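Local coordinates for Rab5 protein, putative (Plasmodium falciparum, PDB 3CLV) that is a putative Rab5-type small G protein of the Ras family, a P-loop fold seen here with guanosine-5'-diphosphate in its nucleotide pocket, at residues Y8-L13 / A117-V122; I93-W98 / M197-I202; F124-S129 / V164-V169; L179-S184 / K192-M197. All blocks are in the same frame, centred on the assembly; numbering follows the deposited sequence.

In the fold
All four contacts are built on one mixed sheet of the Ras-type nucleotide-binding fold. Interaction 1 joins two central parallel strands. Interactions 2 and 4 lay successive turns of helix 191-206 on this sheet, share Met197 and have centres about 11 Å apart. Interaction 2 touches interaction 1, whose centre is about 8 Å away, through the adjoining strands 8-13 and 92-99. Interaction 3 lies farther along strand 119-125, its centre about 21 Å from that of interaction 1, and meets interaction 4 where Val169 touches Phe180. GDP lies past the C-terminal ends of strands 8-13 and 179-183: the Ile126 side chain is about 8 Å and that of Leu12 about 7 Å away, and Ser184 lines its pocket.

Interaction 1: Y8-L13 / A117-V122; sequences YKTVLL and ATCAIV
Val11 and Ile121 mark the tightly packed part of this pairing between parallel strands, and Lys9 with Thr118 its looser end, where a water joins in. Ile121 is gripped through its backbone by two residues of strand 8-13: its N donates to Val11 O at 2.8 Å, and its O accepts from Leu13 N, also at 2.8 Å. Both bonds are nearly straight. Val11 N adds a third, to Cys119 O. The side chains alternate between the two sides of the sheet. On one, Val11 CG1 is tucked between its own backbone N and carbonyl carbon (chi1 57°) and meets Ala120 CB at 3.6 Å; on the other, Leu12 CD1 leans on Ile121 CG2 at 3.7 Å, the two chains crossing at a slant.

At the opposite end the regular pattern is broken. Thr118 has a helical backbone (phi -83°, psi -41°), and two successive N-H groups turn to a single acceptor: Lys9 O takes Thr118 N at 2.8 Å and Cys119 N at 3.2 Å. A water accepts from Lys9 N and lies 2.8 Å from Thr118 OG1, the same oxygen that sits in the plane of the Tyr8 ring at its edge, 3.6 Å from CD1. The partly exposed Lys9 runs out fully extended, its NZ bound to the carbonyls of Leu112 and Arg115.

Helix 191-206 covers the Tyr8, Cys119 and Ile121 side, helix 129-145 packs on Leu13, Ala120 and Val122, and strand 92-99 pairs with the far edge of strand 8-13.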
# COMPACT_ATOMS: atom_id res chain seq x y z
N TYR A 8 0.78 -10.58 3.20
CA TYR A 8 0.89 -9.67 4.32
C TYR A 8 1.89 -8.57 3.99
O TYR A 8 3.11 -8.83 3.92
CB TYR A 8 1.27 -10.44 5.59
CG TYR A 8 0.24 -11.50 5.94
CD1 TYR A 8 -0.87 -11.18 6.71
CD2 TYR A 8 0.37 -12.82 5.48
CE1 TYR A 8 -1.82 -12.13 7.02
CE2 TYR A 8 -0.60 -13.78 5.78
CZ TYR A 8 -1.69 -13.42 6.56
OH TYR A 8 -2.67 -14.34 6.89
N LYS A 9 1.37 -7.36 3.77
CA LYS A 9 2.24 -6.20 3.54
C LYS A 9 3.21 -6.03 4.70
O LYS A 9 2.81 -6.05 5.87
CB LYS A 9 1.44 -4.92 3.30
CG LYS A 9 2.31 -3.67 3.05
CD LYS A 9 1.42 -2.46 2.75
CE LYS A 9 2.25 -1.21 2.45
NZ LYS A 9 1.34 -0.04 2.16
N THR A 10 4.50 -5.90 4.36
CA THR A 10 5.56 -5.82 5.36
C THR A 10 6.48 -4.67 4.98
O THR A 10 7.12 -4.70 3.92
CB THR A 10 6.32 -7.15 5.42
OG1 THR A 10 5.41 -8.18 5.81
CG2 THR A 10 7.49 -7.09 6.39
N VAL A 11 6.51 -3.64 5.83
CA VAL A 11 7.41 -2.52 5.61
C VAL A 11 8.80 -2.84 6.15
O VAL A 11 8.98 -3.24 7.32
CB VAL A 11 6.88 -1.14 6.13
CG1 VAL A 11 6.56 -1.18 7.65
CG2 VAL A 11 7.89 -0.01 5.84
N LEU A 12 9.79 -2.69 5.28
CA LEU A 12 11.17 -2.87 5.67
C LEU A 12 11.80 -1.48 5.77
O LEU A 12 11.97 -0.79 4.76
CB LEU A 12 11.90 -3.78 4.68
CG LEU A 12 13.42 -3.96 4.83
CD1 LEU A 12 13.80 -4.50 6.19
CD2 LEU A 12 13.89 -4.92 3.73
N LEU A 13 12.11 -1.09 7.00
CA LEU A 13 12.41 0.28 7.35
C LEU A 13 13.73 0.35 8.11
O LEU A 13 14.05 -0.54 8.89
CB LEU A 13 11.27 0.82 8.23
CG LEU A 13 11.37 2.16 8.93
CD1 LEU A 13 11.25 3.31 7.93
CD2 LEU A 13 10.24 2.27 9.96
N ALA A 117 0.01 -2.15 6.44
CA ALA A 117 1.05 -3.16 6.68
C ALA A 117 0.68 -4.00 7.89
O ALA A 117 0.18 -3.48 8.90
CB ALA A 117 2.41 -2.51 6.88
N THR A 118 0.90 -5.31 7.78
CA THR A 118 0.72 -6.25 8.89
C THR A 118 1.97 -6.24 9.75
O THR A 118 1.89 -6.25 10.97
CB THR A 118 0.49 -7.70 8.36
OG1 THR A 118 -0.70 -7.72 7.58
CG2 THR A 118 0.38 -8.72 9.51
N CYS A 119 3.13 -6.20 9.09
CA CYS A 119 4.41 -6.29 9.78
C CYS A 119 5.29 -5.10 9.48
O CYS A 119 5.23 -4.52 8.40
CB CYS A 119 5.16 -7.55 9.35
SG CYS A 119 4.27 -9.07 9.62
N ALA A 120 6.14 -4.76 10.44
CA ALA A 120 7.18 -3.78 10.22
C ALA A 120 8.49 -4.37 10.69
O ALA A 120 8.61 -4.84 11.84
CB ALA A 120 6.87 -2.47 10.95
N ILE A 121 9.46 -4.39 9.78
CA ILE A 121 10.82 -4.80 10.07
C ILE A 121 11.68 -3.54 10.20
O ILE A 121 11.93 -2.84 9.20
CB ILE A 121 11.42 -5.71 8.96
CG1 ILE A 121 10.53 -6.93 8.70
CG2 ILE A 121 12.86 -6.17 9.31
CD1 ILE A 121 10.95 -7.71 7.41
N VAL A 122 12.12 -3.26 11.42
CA VAL A 122 12.90 -2.04 11.69
C VAL A 122 14.35 -2.44 11.94
O VAL A 122 14.67 -3.09 12.95
CB VAL A 122 12.35 -1.20 12.87
CG1 VAL A 122 13.08 0.14 12.94
CG2 VAL A 122 10.85 -0.96 12.71
O HOH W 1 -1.18 -6.42 5.18

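Interaction 2: I93-W98 / M197-I202; sequences IKFDIW and MLAEEI
Phe95 and Ile93 project from the strand onto one side of the helix and meet Leu198, Ala199 and Ile202. The Phe95 ring is addressed at its outer end: Ala199 N lies at the edge, in the ring plane, 3.6 Å from CZ, while CE1 is 3.7 Å from Leu198 CB. Ile202 CD1 comes just as near to CE1 and also rests 3.8 Å from Ile93 CG2, sliding past both side chains in the opposite direction. Ile93 CD1 reaches the helix backbone, 3.4 Å from Ala199 O, and packs on Ala199 CB at 3.8 Å. The small Ala199 thus takes contacts from both strand residues.

This is the alpha/beta packing of the Ras-type fold, with the C-terminal helix lying across a strand of the sheet at 117°, the short axes 9.5 Å apart. Phe95 CB points toward the helix, and CG is anti to the carbonyl carbon (chi1 -66°). Phe195 stacks edge-to-face with Phe95, which Val49 of strand 43-50 and Thr10 of strand 8-13 also touch. Leu198 reaches on to Ile149 and Ile151. Farther along, Asp96 OD1 forms a salt bridge with Arg115 NE of the second subunit, on which Trp98 also packs.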
# COMPACT_ATOMS: atom_id res chain seq x y z
N ILE A 93 2.46 -18.64 4.66
CA ILE A 93 2.45 -17.20 4.85
C ILE A 93 3.33 -16.46 3.85
O ILE A 93 4.55 -16.64 3.82
CB ILE A 93 2.79 -16.84 6.32
CG1 ILE A 93 1.66 -17.35 7.22
CG2 ILE A 93 3.00 -15.32 6.49
CD1 ILE A 93 2.14 -17.86 8.54
N LYS A 94 2.68 -15.64 3.03
CA LYS A 94 3.35 -14.89 1.98
C LYS A 94 3.54 -13.43 2.38
O LYS A 94 2.58 -12.74 2.73
CB LYS A 94 2.55 -15.00 0.69
CG LYS A 94 3.10 -14.18 -0.46
CD LYS A 94 2.33 -14.53 -1.71
CE LYS A 94 2.62 -13.56 -2.83
NZ LYS A 94 2.00 -14.08 -4.09
N PHE A 95 4.79 -12.98 2.36
CA PHE A 95 5.14 -11.60 2.70
C PHE A 95 5.26 -10.76 1.44
O PHE A 95 5.88 -11.20 0.48
CB PHE A 95 6.47 -11.57 3.47
CG PHE A 95 6.40 -12.23 4.82
CD1 PHE A 95 5.99 -11.51 5.94
CD2 PHE A 95 6.72 -13.58 4.96
CE1 PHE A 95 5.90 -12.12 7.20
CE2 PHE A 95 6.64 -14.21 6.21
CZ PHE A 95 6.24 -13.47 7.34
N ASP A 96 4.63 -9.58 1.45
CA ASP A 96 4.83 -8.60 0.40
C ASP A 96 5.71 -7.49 1.00
O ASP A 96 5.20 -6.63 1.73
CB ASP A 96 3.47 -8.07 -0.10
CG ASP A 96 3.59 -6.85 -1.01
OD1 ASP A 96 4.67 -6.59 -1.59
OD2 ASP A 96 2.57 -6.13 -1.15
N ILE A 97 7.01 -7.54 0.72
CA ILE A 97 7.99 -6.66 1.37
C ILE A 97 8.23 -5.38 0.60
O ILE A 97 8.64 -5.42 -0.56
CB ILE A 97 9.32 -7.40 1.59
CG1 ILE A 97 9.06 -8.73 2.30
CG2 ILE A 97 10.28 -6.54 2.42
CD1 ILE A 97 10.11 -9.81 2.00
N TRP A 98 7.99 -4.26 1.27
CA TRP A 98 8.23 -2.95 0.72
C TRP A 98 9.44 -2.37 1.43
O TRP A 98 9.36 -1.98 2.60
CB TRP A 98 7.01 -2.03 0.95
CG TRP A 98 5.71 -2.44 0.24
CD1 TRP A 98 5.27 -3.70 -0.01
CD2 TRP A 98 4.69 -1.56 -0.22
NE1 TRP A 98 4.05 -3.66 -0.65
CE2 TRP A 98 3.67 -2.35 -0.78
CE3 TRP A 98 4.54 -0.16 -0.23
CZ2 TRP A 98 2.51 -1.80 -1.33
CZ3 TRP A 98 3.40 0.38 -0.77
CH2 TRP A 98 2.40 -0.44 -1.32
N MET A 197 9.99 -15.87 12.43
CA MET A 197 9.46 -15.25 13.64
C MET A 197 8.18 -14.46 13.35
O MET A 197 7.18 -14.59 14.09
CB MET A 197 10.52 -14.35 14.28
CG MET A 197 11.71 -15.11 14.93
SD MET A 197 12.90 -14.01 15.74
CE MET A 197 12.01 -13.55 17.21
N LEU A 198 8.21 -13.65 12.29
CA LEU A 198 7.03 -12.91 11.84
C LEU A 198 5.87 -13.83 11.48
O LEU A 198 4.74 -13.59 11.89
CB LEU A 198 7.36 -12.02 10.64
CG LEU A 198 8.19 -10.76 10.92
CD1 LEU A 198 8.49 -10.01 9.61
CD2 LEU A 198 7.45 -9.85 11.91
N ALA A 199 6.16 -14.85 10.68
CA ALA A 199 5.14 -15.81 10.26
C ALA A 199 4.51 -16.54 11.47
O ALA A 199 3.28 -16.69 11.54
CB ALA A 199 5.70 -16.79 9.23
N GLU A 200 5.35 -16.97 12.42
CA GLU A 200 4.85 -17.57 13.68
C GLU A 200 3.87 -16.62 14.40
O GLU A 200 2.80 -17.01 14.85
CB GLU A 200 6.01 -17.94 14.61
CG GLU A 200 6.88 -19.09 14.09
CD GLU A 200 8.23 -19.22 14.80
OE1 GLU A 200 8.67 -18.28 15.50
OE2 GLU A 200 8.87 -20.28 14.64
N GLU A 201 4.26 -15.35 14.49
CA GLU A 201 3.43 -14.33 15.10
C GLU A 201 2.12 -14.05 14.32
O GLU A 201 1.07 -13.89 14.93
CB GLU A 201 4.26 -13.05 15.28
CG GLU A 201 3.68 -12.10 16.31
CD GLU A 201 3.70 -12.65 17.73
OE1 GLU A 201 4.55 -13.50 18.09
OE2 GLU A 201 2.84 -12.19 18.50
N ILE A 202 2.18 -13.99 12.98
CA ILE A 202 0.96 -13.82 12.19
C ILE A 202 -0.01 -14.99 12.46
O ILE A 202 -1.20 -14.77 12.67
CB ILE A 202 1.22 -13.70 10.67
CG1 ILE A 202 1.95 -12.39 10.35
CG2 ILE A 202 -0.09 -13.76 9.88
CD1 ILE A 202 2.59 -12.38 8.93

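Interaction 3: F124-S129 / V164-V169; sequences FDISNS and VDILEV
Phe124 points its ring at the start of helix 166-175, and Val164 and Val169 receive it. The contact lies where strand 119-125 of the Ras-type nucleotide-binding fold ends in an Asx turn within a type I beta turn, facing a helix whose N-cap is Asp165. Phe124 and Val169 approach tip to tip, with CZ 3.7 Å from Val169 CG1. A chi1 of 73° sets Phe124 CG between the backbone N and the carbonyl carbon, and the ring continues from there toward Val169. Val164 comes from another direction: its CG2 sits at the ring edge, near the plane and 4.0 Å from Phe124 CE2.

Val164 is the hub of the contact and touches neighbours with both methyls. CG2 also faces Ile126 CB at 4.1 Å, the two side chains crossing at about a right angle, and CG1 lies against Ser129, 4.1 Å from its CB. Ile126 turns its own CG2 to Ile166 CD1 at 4.2 Å in a slanting approach. One polar link joins the backbones, a weak bond of 3.4 Å from Val164 N to Ile126 O. Leu132 of helix 129-145 backs Phe124, Val164 and Val169, and Leu152 of strand 149-155 touches Phe124 and Val169.

The turn that presents Ile126 is held by Asp125. Its OD1 accepts twice from Ser127, from N at 2.9 Å and from OG at 2.6 Å, both donors reaching it from the same face of the carboxylate.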
# COMPACT_ATOMS: atom_id res chain seq x y z
N PHE A 124 18.57 -1.84 12.21
CA PHE A 124 19.68 -0.94 12.51
C PHE A 124 21.00 -1.71 12.34
O PHE A 124 21.00 -2.93 12.15
CB PHE A 124 19.53 -0.28 13.90
CG PHE A 124 19.78 -1.23 15.06
CD1 PHE A 124 18.75 -2.04 15.55
CD2 PHE A 124 21.03 -1.30 15.66
CE1 PHE A 124 18.97 -2.93 16.60
CE2 PHE A 124 21.27 -2.19 16.72
CZ PHE A 124 20.23 -3.01 17.19
N ASP A 125 22.10 -0.96 12.38
CA ASP A 125 23.45 -1.48 12.18
C ASP A 125 24.11 -1.43 13.56
O ASP A 125 24.19 -0.37 14.18
CB ASP A 125 24.15 -0.57 11.14
CG ASP A 125 25.64 -0.87 10.97
OD1 ASP A 125 26.22 -1.75 11.66
OD2 ASP A 125 26.25 -0.16 10.12
N ILE A 126 24.54 -2.59 14.04
CA ILE A 126 25.14 -2.70 15.38
C ILE A 126 26.41 -1.85 15.56
O ILE A 126 26.78 -1.52 16.69
CB ILE A 126 25.37 -4.18 15.84
CG1 ILE A 126 26.22 -4.97 14.83
CG2 ILE A 126 24.04 -4.89 16.08
CD1 ILE A 126 27.73 -4.87 15.07
N SER A 127 27.04 -1.49 14.44
CA SER A 127 28.29 -0.72 14.44
C SER A 127 28.07 0.79 14.35
O SER A 127 29.03 1.57 14.37
CB SER A 127 29.21 -1.19 13.30
OG SER A 127 28.68 -0.85 12.02
N ASN A 128 26.82 1.19 14.26
CA ASN A 128 26.48 2.59 14.14
C ASN A 128 25.28 2.93 15.04
O ASN A 128 24.12 2.66 14.67
CB ASN A 128 26.20 2.92 12.67
CG ASN A 128 26.02 4.40 12.43
OD1 ASN A 128 25.91 5.19 13.37
ND2 ASN A 128 25.99 4.80 11.16
N SER A 129 25.55 3.52 16.21
CA SER A 129 24.51 3.75 17.21
C SER A 129 23.44 4.73 16.75
O SER A 129 22.28 4.60 17.13
CB SER A 129 25.10 4.14 18.59
OG SER A 129 25.69 5.43 18.56
N VAL A 164 26.62 -0.42 19.91
CA VAL A 164 25.45 -0.56 20.77
C VAL A 164 25.70 -1.61 21.84
O VAL A 164 26.62 -2.41 21.72
CB VAL A 164 24.16 -0.89 19.96
CG1 VAL A 164 23.88 0.20 18.91
CG2 VAL A 164 24.25 -2.28 19.32
N ASP A 165 24.89 -1.58 22.89
CA ASP A 165 24.86 -2.62 23.91
C ASP A 165 23.65 -3.51 23.61
O ASP A 165 22.49 -3.06 23.74
CB ASP A 165 24.76 -1.99 25.30
CG ASP A 165 24.94 -3.00 26.42
OD1 ASP A 165 24.28 -4.06 26.42
OD2 ASP A 165 25.76 -2.72 27.33
N ILE A 166 23.90 -4.75 23.19
CA ILE A 166 22.82 -5.68 22.82
C ILE A 166 21.79 -5.88 23.93
O ILE A 166 20.59 -5.87 23.66
CB ILE A 166 23.35 -7.05 22.33
CG1 ILE A 166 23.95 -6.92 20.93
CG2 ILE A 166 22.25 -8.10 22.34
CD1 ILE A 166 22.99 -6.30 19.88
N LEU A 167 22.26 -6.05 25.17
CA LEU A 167 21.38 -6.21 26.31
C LEU A 167 20.44 -5.03 26.49
O LEU A 167 19.26 -5.22 26.79
CB LEU A 167 22.18 -6.44 27.60
CG LEU A 167 22.48 -7.86 28.09
CD1 LEU A 167 22.62 -8.86 26.95
CD2 LEU A 167 23.74 -7.85 28.98
N GLU A 168 20.96 -3.82 26.31
CA GLU A 168 20.11 -2.64 26.33
C GLU A 168 19.06 -2.72 25.21
O GLU A 168 17.89 -2.36 25.41
CB GLU A 168 20.93 -1.34 26.23
CG GLU A 168 20.11 -0.06 26.38
CD GLU A 168 19.38 0.34 25.10
OE1 GLU A 168 19.96 0.17 24.00
OE2 GLU A 168 18.23 0.83 25.21
N VAL A 169 19.50 -3.17 24.04
CA VAL A 169 18.63 -3.29 22.87
C VAL A 169 17.53 -4.34 23.10
O VAL A 169 16.36 -4.06 22.86
CB VAL A 169 19.40 -3.60 21.56
CG1 VAL A 169 18.44 -3.65 20.38
CG2 VAL A 169 20.46 -2.53 21.31

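Interaction 4: L179-S184 / K192-M197; sequences LFIQTS and KNIFYM. With GDP (guanosine-5'-diphosphate), chain D.
Phe180 meets the helix through its backbone, Met197 CE lying 3.6 Å from its O, while its CB points away from the helix and its ring packs on Val169, Gln170 and Ala173 of helix 166-175. Two rings of helix 191-206, Phe195 and Tyr196, make no contact with the strand segment. Phe195 has Ile194 CG2 over one face, 3.9 Å above the plane and toward the rim; Tyr196 has Lys192 O 3.4 Å above one face, again toward the rim. The contact between the segments is carried mainly by aliphatic groups and the Met197 thioether. It joins the last strand of the Ras-type sheet to the C-terminal helix, which runs back nearly antiparallel to it (168°) after a short connection.

Ile181 is the centre. Its CG1 is anti to the backbone N (chi1 -170°); CD1, one bond farther, lies 3.5 Å from Asn193 CB and 3.6 Å from Met197 SD, the chain crossing that of Asn193 at about a right angle. Its other branch, CG2, sits 3.9 Å from Ile194 CG1. Thr183 CG2 comes to the same atom, also at 3.9 Å, so that Ile194 CG1 touches both strand residues. Bent at chi3 (75°), the Met197 chain ends with CE beside Phe180 O and the Leu179 side chain.

The polar ends are held by outside partners, Thr183 OG1 by Asn155 and Asn193 ND2 by Asn190. Beyond Thr183 the strand delivers Ser184, first residue of the Ser-Ala-Lys (G5) motif, to the nucleotide pocket. Bound to Asp158 OD2 and Thr187 N, Ser184 OG lies 3.5 Å from O6 of GDP.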
# COMPACT_ATOMS: atom_id res chain seq x y z
N LEU A 179 9.30 -8.12 18.76
CA LEU A 179 10.22 -9.19 18.39
C LEU A 179 11.62 -8.60 18.17
O LEU A 179 11.78 -7.41 17.83
CB LEU A 179 9.73 -9.92 17.12
CG LEU A 179 8.35 -10.58 17.20
CD1 LEU A 179 7.96 -11.17 15.84
CD2 LEU A 179 8.36 -11.69 18.26
N PHE A 180 12.63 -9.41 18.45
CA PHE A 180 14.03 -8.98 18.27
C PHE A 180 14.88 -10.12 17.68
O PHE A 180 14.74 -11.28 18.05
CB PHE A 180 14.61 -8.46 19.60
CG PHE A 180 16.08 -8.14 19.53
CD1 PHE A 180 16.52 -6.93 18.99
CD2 PHE A 180 17.03 -9.04 20.02
CE1 PHE A 180 17.89 -6.63 18.92
CE2 PHE A 180 18.41 -8.75 19.95
CZ PHE A 180 18.84 -7.53 19.41
N ILE A 181 15.76 -9.77 16.74
CA ILE A 181 16.66 -10.76 16.16
C ILE A 181 17.99 -10.09 15.76
O ILE A 181 18.03 -8.91 15.41
CB ILE A 181 15.98 -11.54 15.00
CG1 ILE A 181 16.82 -12.75 14.56
CG2 ILE A 181 15.59 -10.59 13.83
CD1 ILE A 181 16.02 -13.84 13.90
N GLN A 182 19.09 -10.83 15.88
CA GLN A 182 20.40 -10.35 15.46
C GLN A 182 20.75 -11.07 14.18
O GLN A 182 20.63 -12.29 14.10
CB GLN A 182 21.45 -10.67 16.52
CG GLN A 182 21.33 -9.84 17.79
CD GLN A 182 22.45 -10.17 18.75
OE1 GLN A 182 23.60 -9.87 18.48
NE2 GLN A 182 22.11 -10.81 19.87
N THR A 183 21.17 -10.30 13.16
CA THR A 183 21.38 -10.87 11.83
C THR A 183 22.70 -10.43 11.17
O THR A 183 23.31 -9.43 11.55
CB THR A 183 20.21 -10.52 10.84
OG1 THR A 183 20.17 -9.10 10.63
CG2 THR A 183 18.85 -11.00 11.37
N SER A 184 23.12 -11.22 10.18
CA SER A 184 24.13 -10.80 9.22
C SER A 184 23.65 -11.15 7.81
O SER A 184 23.47 -12.32 7.48
CB SER A 184 25.51 -11.39 9.54
OG SER A 184 26.49 -10.97 8.57
N LYS A 192 16.56 -15.61 7.19
CA LYS A 192 15.29 -16.32 7.01
C LYS A 192 14.49 -16.29 8.30
O LYS A 192 13.25 -16.17 8.27
CB LYS A 192 15.49 -17.78 6.56
CG LYS A 192 15.97 -17.96 5.11
CD LYS A 192 15.99 -19.48 4.82
CE LYS A 192 17.19 -19.93 4.01
NZ LYS A 192 16.79 -20.21 2.58
N ASN A 193 15.20 -16.35 9.43
CA ASN A 193 14.57 -16.38 10.76
C ASN A 193 13.78 -15.09 11.06
O ASN A 193 12.82 -15.12 11.82
CB ASN A 193 15.62 -16.64 11.85
CG ASN A 193 16.04 -18.12 11.96
OD1 ASN A 193 15.29 -19.03 11.62
ND2 ASN A 193 17.24 -18.35 12.47
N ILE A 194 14.17 -13.97 10.45
CA ILE A 194 13.34 -12.76 10.59
C ILE A 194 11.90 -13.11 10.22
O ILE A 194 10.95 -12.79 10.94
CB ILE A 194 13.81 -11.62 9.63
CG1 ILE A 194 15.20 -11.10 10.00
CG2 ILE A 194 12.76 -10.48 9.59
CD1 ILE A 194 15.84 -10.18 8.90
N PHE A 195 11.73 -13.77 9.09
CA PHE A 195 10.43 -14.03 8.53
C PHE A 195 9.78 -15.24 9.18
O PHE A 195 8.56 -15.32 9.23
CB PHE A 195 10.55 -14.13 7.01
CG PHE A 195 10.94 -12.82 6.38
CD1 PHE A 195 9.96 -11.89 6.05
CD2 PHE A 195 12.28 -12.49 6.20
CE1 PHE A 195 10.31 -10.68 5.50
CE2 PHE A 195 12.65 -11.28 5.66
CZ PHE A 195 11.66 -10.36 5.31
N TYR A 196 10.60 -16.15 9.72
CA TYR A 196 10.06 -17.30 10.48
C TYR A 196 9.33 -16.78 11.71
O TYR A 196 8.20 -17.20 11.99
CB TYR A 196 11.16 -18.28 10.91
CG TYR A 196 11.85 -19.04 9.78
CD1 TYR A 196 11.31 -19.05 8.49
CD2 TYR A 196 13.01 -19.76 10.01
CE1 TYR A 196 11.95 -19.74 7.45
CE2 TYR A 196 13.65 -20.45 8.98
CZ TYR A 196 13.11 -20.43 7.71
OH TYR A 196 13.74 -21.13 6.70
N MET A 197 9.99 -15.87 12.43
CA MET A 197 9.46 -15.25 13.64
C MET A 197 8.18 -14.46 13.35
O MET A 197 7.18 -14.59 14.09
CB MET A 197 10.52 -14.35 14.28
CG MET A 197 11.71 -15.11 14.93
SD MET A 197 12.90 -14.01 15.74
CE MET A 197 12.01 -13.55 17.21
PB GDP D . 20.34 -0.16 2.90
O1B GDP D . 19.48 -0.81 1.86
O2B GDP D . 20.64 1.28 2.53
O3B GDP D . 19.73 -0.19 4.27
O3A GDP D . 21.75 -0.95 3.06
PA GDP D . 22.50 -1.81 1.90
O1A GDP D . 22.68 -0.98 0.65
O2A GDP D . 21.87 -3.16 1.68
O5' GDP D . 23.94 -2.02 2.57
C5' GDP D . 24.81 -0.92 2.88
C4' GDP D . 26.24 -1.45 2.98
O4' GDP D . 26.36 -2.32 4.12
C3' GDP D . 26.72 -2.26 1.78
O3' GDP D . 28.10 -1.94 1.64
C2' GDP D . 26.59 -3.73 2.22
O2' GDP D . 27.51 -4.62 1.59
C1' GDP D . 26.87 -3.60 3.71
N9 GDP D . 26.16 -4.61 4.50
C8 GDP D . 24.83 -4.86 4.47
N7 GDP D . 24.53 -5.85 5.33
C5 GDP D . 25.68 -6.22 5.94
C6 GDP D . 26.07 -7.21 6.97
O6 GDP D . 25.20 -7.95 7.49
N1 GDP D . 27.38 -7.27 7.32
C2 GDP D . 28.33 -6.47 6.78
N2 GDP D . 29.62 -6.60 7.21
N3 GDP D . 28.05 -5.55 5.81
C4 GDP D . 26.76 -5.39 5.38